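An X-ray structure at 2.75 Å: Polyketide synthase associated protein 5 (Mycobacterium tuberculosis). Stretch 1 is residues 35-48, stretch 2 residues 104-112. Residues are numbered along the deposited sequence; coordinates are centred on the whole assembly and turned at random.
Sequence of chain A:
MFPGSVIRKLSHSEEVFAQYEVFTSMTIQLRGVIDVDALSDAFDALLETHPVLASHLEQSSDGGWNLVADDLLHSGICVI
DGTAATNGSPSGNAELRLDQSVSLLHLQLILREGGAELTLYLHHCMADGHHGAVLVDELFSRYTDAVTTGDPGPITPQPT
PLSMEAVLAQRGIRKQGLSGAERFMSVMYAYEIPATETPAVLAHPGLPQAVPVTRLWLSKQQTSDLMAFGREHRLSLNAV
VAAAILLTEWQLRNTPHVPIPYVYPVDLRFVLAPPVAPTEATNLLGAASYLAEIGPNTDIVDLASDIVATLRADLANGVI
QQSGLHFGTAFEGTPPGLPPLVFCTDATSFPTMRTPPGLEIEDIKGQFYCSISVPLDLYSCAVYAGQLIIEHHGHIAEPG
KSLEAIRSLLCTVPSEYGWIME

Stretch 1, residues 35-48: DVDALSDAFDALLE
Stretch 2, residues 104-112: LLHLQLILR

The contact packs one face of a helix that begins at Val36 and runs through Leu47 against one face of a strand, Leu105 to Ile110. The two run nearly antiparallel, with 168° between their N-to-C directions and a closest axial approach of 10.7 Å. Three CA-to-CA pairs set the register: Val36 to Leu109 at 8.4 Å, Phe43 to Leu107 at 7.7 Å and Leu47 to Leu105 at 9.4 Å. As the helix ascends in number, the strand descends.

No hydrogen bond crosses the interface; the helix is held by its own backbone bonds. Phi and psi lie near -63° and -42° through most of the helix, giving i to i+4 bonds such as Ser40 N to Val36 O (2.8 Å) and Phe43 N to Leu39 O (3.0 Å). Asp35, at phi -75° and psi 73°, is the N-cap: its side chain, chi1 t, accepts from the backbone, with Ala38 N to Asp35 OD2 at 3.1 Å and a nearly straight N-H...O angle of 167°. The cap satisfies an amide in the first turn, while its CA-to-CB bond points away from the strand. The strand is extended, from -145°/137° at Leu105 to about -107°/119° at Leu109.

Periodicity selects the apolar partners. Val36, Leu39, Phe43 and Leu47, spaced three or four apart, point toward the strand; Leu105, Leu107 and Leu109 answer at every second position, while His106 and Gln108 between them point away. All three strand leucines adopt chi1 t and chi2 p, one rotamer repeated along the face. Val36, Leu39 and Phe43 are also t at chi1, with chi2 m for Leu39; Leu47 lies between wells at chi1 -106°, with chi2 t.

The aliphatic contacts follow this register. Val36 CG2 meets Leu109 CD2 at 3.7 Å and, more loosely, Leu111 CD2 at 4.4 Å; Leu111, chi1 m and chi2 t, starts sideways but brings its end nearer. Leu39 CD1 lies 3.8 Å from Leu107 CD2, and Leu47 CD2 is 4.1 Å from Leu105 CD2.

The aromatic contacts centre on Phe43, chi2 58°. Leu107 CB sits over one ring face, 3.7 Å from the centroid and 14° off the normal, a CH-pi contact. From the same leucine, CD2 comes within 3.4 Å of Phe43 CD1, while Leu105 CD2 approaches Phe43 CE1 obliquely at 3.8 Å. Leu107 has the largest covered area, 85 Å², followed by Phe43 at 75 Å², out of 394 Å² buried in all. The rule is side-chain complementarity without polar cross-links.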

# COMPACT_ATOMS: atom_id res chain seq x y z
N ASP A 35 15.01 -14.74 -18.06
CA ASP A 35 14.54 -15.76 -18.98
C ASP A 35 13.05 -15.53 -19.28
O ASP A 35 12.19 -16.27 -18.83
CB ASP A 35 14.76 -17.15 -18.37
CG ASP A 35 14.09 -18.27 -19.16
OD1 ASP A 35 14.37 -19.46 -18.86
OD2 ASP A 35 13.27 -17.99 -20.06
N VAL A 36 12.78 -14.49 -20.07
CA VAL A 36 11.42 -14.11 -20.43
C VAL A 36 10.42 -15.26 -20.62
O VAL A 36 9.29 -15.19 -20.12
CB VAL A 36 11.42 -13.21 -21.71
CG1 VAL A 36 9.99 -12.80 -22.07
CG2 VAL A 36 12.27 -11.97 -21.48
N ASP A 37 10.79 -16.31 -21.35
CA ASP A 37 9.88 -17.44 -21.57
C ASP A 37 9.36 -18.03 -20.26
O ASP A 37 8.16 -18.29 -20.11
CB ASP A 37 10.55 -18.55 -22.39
CG ASP A 37 10.59 -18.25 -23.89
OD1 ASP A 37 9.83 -17.36 -24.34
OD2 ASP A 37 11.37 -18.91 -24.62
N ALA A 38 10.28 -18.24 -19.32
CA ALA A 38 9.96 -18.79 -18.01
C ALA A 38 9.13 -17.80 -17.20
O ALA A 38 8.22 -18.18 -16.48
CB ALA A 38 11.24 -19.13 -17.25
N LEU A 39 9.47 -16.52 -17.32
CA LEU A 39 8.77 -15.45 -16.61
C LEU A 39 7.32 -15.40 -17.06
O LEU A 39 6.41 -15.25 -16.25
CB LEU A 39 9.46 -14.11 -16.87
CG LEU A 39 9.06 -12.83 -16.14
CD1 LEU A 39 7.99 -12.09 -16.91
CD2 LEU A 39 8.63 -13.16 -14.73
N SER A 40 7.10 -15.54 -18.36
CA SER A 40 5.75 -15.50 -18.89
C SER A 40 4.95 -16.68 -18.36
O SER A 40 3.75 -16.57 -18.13
CB SER A 40 5.77 -15.53 -20.41
OG SER A 40 4.50 -15.21 -20.95
N ASP A 41 5.61 -17.82 -18.18
CA ASP A 41 4.93 -19.01 -17.66
C ASP A 41 4.47 -18.78 -16.23
O ASP A 41 3.38 -19.21 -15.83
CB ASP A 41 5.86 -20.23 -17.68
CG ASP A 41 6.15 -20.72 -19.07
OD1 ASP A 41 5.25 -20.62 -19.94
OD2 ASP A 41 7.27 -21.20 -19.31
N ALA A 42 5.33 -18.10 -15.46
CA ALA A 42 5.05 -17.79 -14.06
C ALA A 42 3.86 -16.85 -13.99
O ALA A 42 2.93 -17.06 -13.20
CB ALA A 42 6.27 -17.14 -13.43
N PHE A 43 3.86 -15.82 -14.83
CA PHE A 43 2.77 -14.86 -14.87
C PHE A 43 1.47 -15.59 -15.25
O PHE A 43 0.43 -15.38 -14.63
CB PHE A 43 3.08 -13.74 -15.86
CG PHE A 43 2.01 -12.68 -15.92
CD1 PHE A 43 1.65 -11.97 -14.79
CD2 PHE A 43 1.37 -12.40 -17.11
CE1 PHE A 43 0.65 -10.99 -14.84
CE2 PHE A 43 0.37 -11.42 -17.17
CZ PHE A 43 0.01 -10.72 -16.04
N ASP A 44 1.54 -16.47 -16.25
CA ASP A 44 0.34 -17.22 -16.67
C ASP A 44 -0.14 -18.16 -15.56
O ASP A 44 -1.34 -18.31 -15.35
CB ASP A 44 0.62 -18.06 -17.94
CG ASP A 44 0.76 -17.21 -19.20
OD1 ASP A 44 -0.08 -16.30 -19.42
OD2 ASP A 44 1.68 -17.47 -19.98
N ALA A 45 0.81 -18.79 -14.87
CA ALA A 45 0.50 -19.73 -13.77
C ALA A 45 -0.17 -18.97 -12.63
O ALA A 45 -1.16 -19.42 -12.05
CB ALA A 45 1.78 -20.41 -13.28
N LEU A 46 0.39 -17.80 -12.32
CA LEU A 46 -0.14 -16.94 -11.28
C LEU A 46 -1.59 -16.61 -11.62
O LEU A 46 -2.50 -16.83 -10.81
CB LEU A 46 0.67 -15.65 -11.20
CG LEU A 46 0.26 -14.60 -10.16
CD1 LEU A 46 1.12 -14.76 -8.91
CD2 LEU A 46 0.43 -13.21 -10.75
N LEU A 47 -1.82 -16.10 -12.82
CA LEU A 47 -3.17 -15.75 -13.23
C LEU A 47 -4.15 -16.90 -13.10
O LEU A 47 -5.33 -16.68 -12.85
CB LEU A 47 -3.19 -15.26 -14.67
CG LEU A 47 -3.40 -13.75 -14.76
CD1 LEU A 47 -3.25 -13.31 -16.20
CD2 LEU A 47 -4.77 -13.39 -14.21
N GLU A 48 -3.68 -18.13 -13.27
CA GLU A 48 -4.59 -19.24 -13.15
C GLU A 48 -4.92 -19.52 -11.70
O GLU A 48 -5.92 -20.16 -11.40
CB GLU A 48 -3.99 -20.48 -13.80
CG GLU A 48 -4.03 -20.42 -15.30
CD GLU A 48 -3.25 -21.54 -15.92
OE1 GLU A 48 -2.01 -21.54 -15.80
OE2 GLU A 48 -3.88 -22.43 -16.53
N LEU A 104 -7.18 -5.24 -15.33
CA LEU A 104 -6.86 -4.79 -13.97
C LEU A 104 -5.48 -5.25 -13.55
O LEU A 104 -5.05 -5.01 -12.43
CB LEU A 104 -7.88 -5.33 -12.97
CG LEU A 104 -9.33 -4.94 -13.23
CD1 LEU A 104 -10.22 -5.56 -12.15
CD2 LEU A 104 -9.46 -3.43 -13.21
N LEU A 105 -4.79 -5.91 -14.48
CA LEU A 105 -3.46 -6.43 -14.20
C LEU A 105 -2.59 -6.33 -15.46
O LEU A 105 -3.04 -6.63 -16.57
CB LEU A 105 -3.58 -7.88 -13.74
CG LEU A 105 -2.30 -8.63 -13.39
CD1 LEU A 105 -1.61 -7.98 -12.20
CD2 LEU A 105 -2.63 -10.07 -13.08
N HIS A 106 -1.34 -5.90 -15.25
CA HIS A 106 -0.37 -5.74 -16.33
C HIS A 106 1.03 -6.06 -15.81
O HIS A 106 1.47 -5.51 -14.80
CB HIS A 106 -0.39 -4.29 -16.85
CG HIS A 106 -1.60 -3.96 -17.69
ND1 HIS A 106 -1.82 -4.52 -18.93
CD2 HIS A 106 -2.64 -3.12 -17.46
CE1 HIS A 106 -2.94 -4.04 -19.43
NE2 HIS A 106 -3.46 -3.19 -18.57
N LEU A 107 1.73 -6.97 -16.49
CA LEU A 107 3.10 -7.31 -16.11
C LEU A 107 4.03 -6.76 -17.18
O LEU A 107 4.12 -7.30 -18.27
CB LEU A 107 3.29 -8.83 -15.98
CG LEU A 107 4.72 -9.21 -15.56
CD1 LEU A 107 5.13 -8.40 -14.34
CD2 LEU A 107 4.82 -10.70 -15.27
N GLN A 108 4.73 -5.68 -16.85
CA GLN A 108 5.63 -5.04 -17.81
C GLN A 108 7.12 -5.25 -17.54
O GLN A 108 7.65 -4.76 -16.55
CB GLN A 108 5.33 -3.54 -17.84
CG GLN A 108 6.12 -2.78 -18.87
CD GLN A 108 6.03 -1.29 -18.64
OE1 GLN A 108 6.42 -0.79 -17.58
NE2 GLN A 108 5.52 -0.56 -19.64
N LEU A 109 7.78 -5.97 -18.44
CA LEU A 109 9.21 -6.24 -18.32
C LEU A 109 10.02 -5.42 -19.32
O LEU A 109 9.85 -5.58 -20.53
CB LEU A 109 9.50 -7.71 -18.54
CG LEU A 109 11.00 -8.06 -18.53
CD1 LEU A 109 11.57 -7.77 -17.16
CD2 LEU A 109 11.19 -9.51 -18.92
N ILE A 110 10.91 -4.57 -18.83
CA ILE A 110 11.74 -3.74 -19.70
C ILE A 110 13.22 -4.15 -19.62
O ILE A 110 13.90 -3.86 -18.64
CB ILE A 110 11.62 -2.25 -19.32
CG1 ILE A 110 10.16 -1.86 -19.17
CG2 ILE A 110 12.22 -1.39 -20.42
CD1 ILE A 110 9.96 -0.42 -18.78
N LEU A 111 13.70 -4.80 -20.67
CA LEU A 111 15.09 -5.25 -20.74
C LEU A 111 16.06 -4.08 -20.75
O LEU A 111 15.82 -3.06 -21.39
CB LEU A 111 15.29 -6.11 -21.99
CG LEU A 111 14.38 -7.33 -22.13
CD1 LEU A 111 14.48 -7.85 -23.56
CD2 LEU A 111 14.78 -8.41 -21.14
N ARG A 112 17.17 -4.25 -20.02
CA ARG A 112 18.21 -3.23 -19.93
C ARG A 112 19.60 -3.84 -19.99
O ARG A 112 19.77 -4.96 -20.47
CB ARG A 112 18.07 -2.43 -18.62
CG ARG A 112 16.86 -1.51 -18.54
CD ARG A 112 16.83 -0.51 -19.69
NE ARG A 112 16.34 0.80 -19.28
CZ ARG A 112 15.10 1.05 -18.84
NH1 ARG A 112 14.21 0.07 -18.76
NH2 ARG A 112 14.76 2.29 -18.49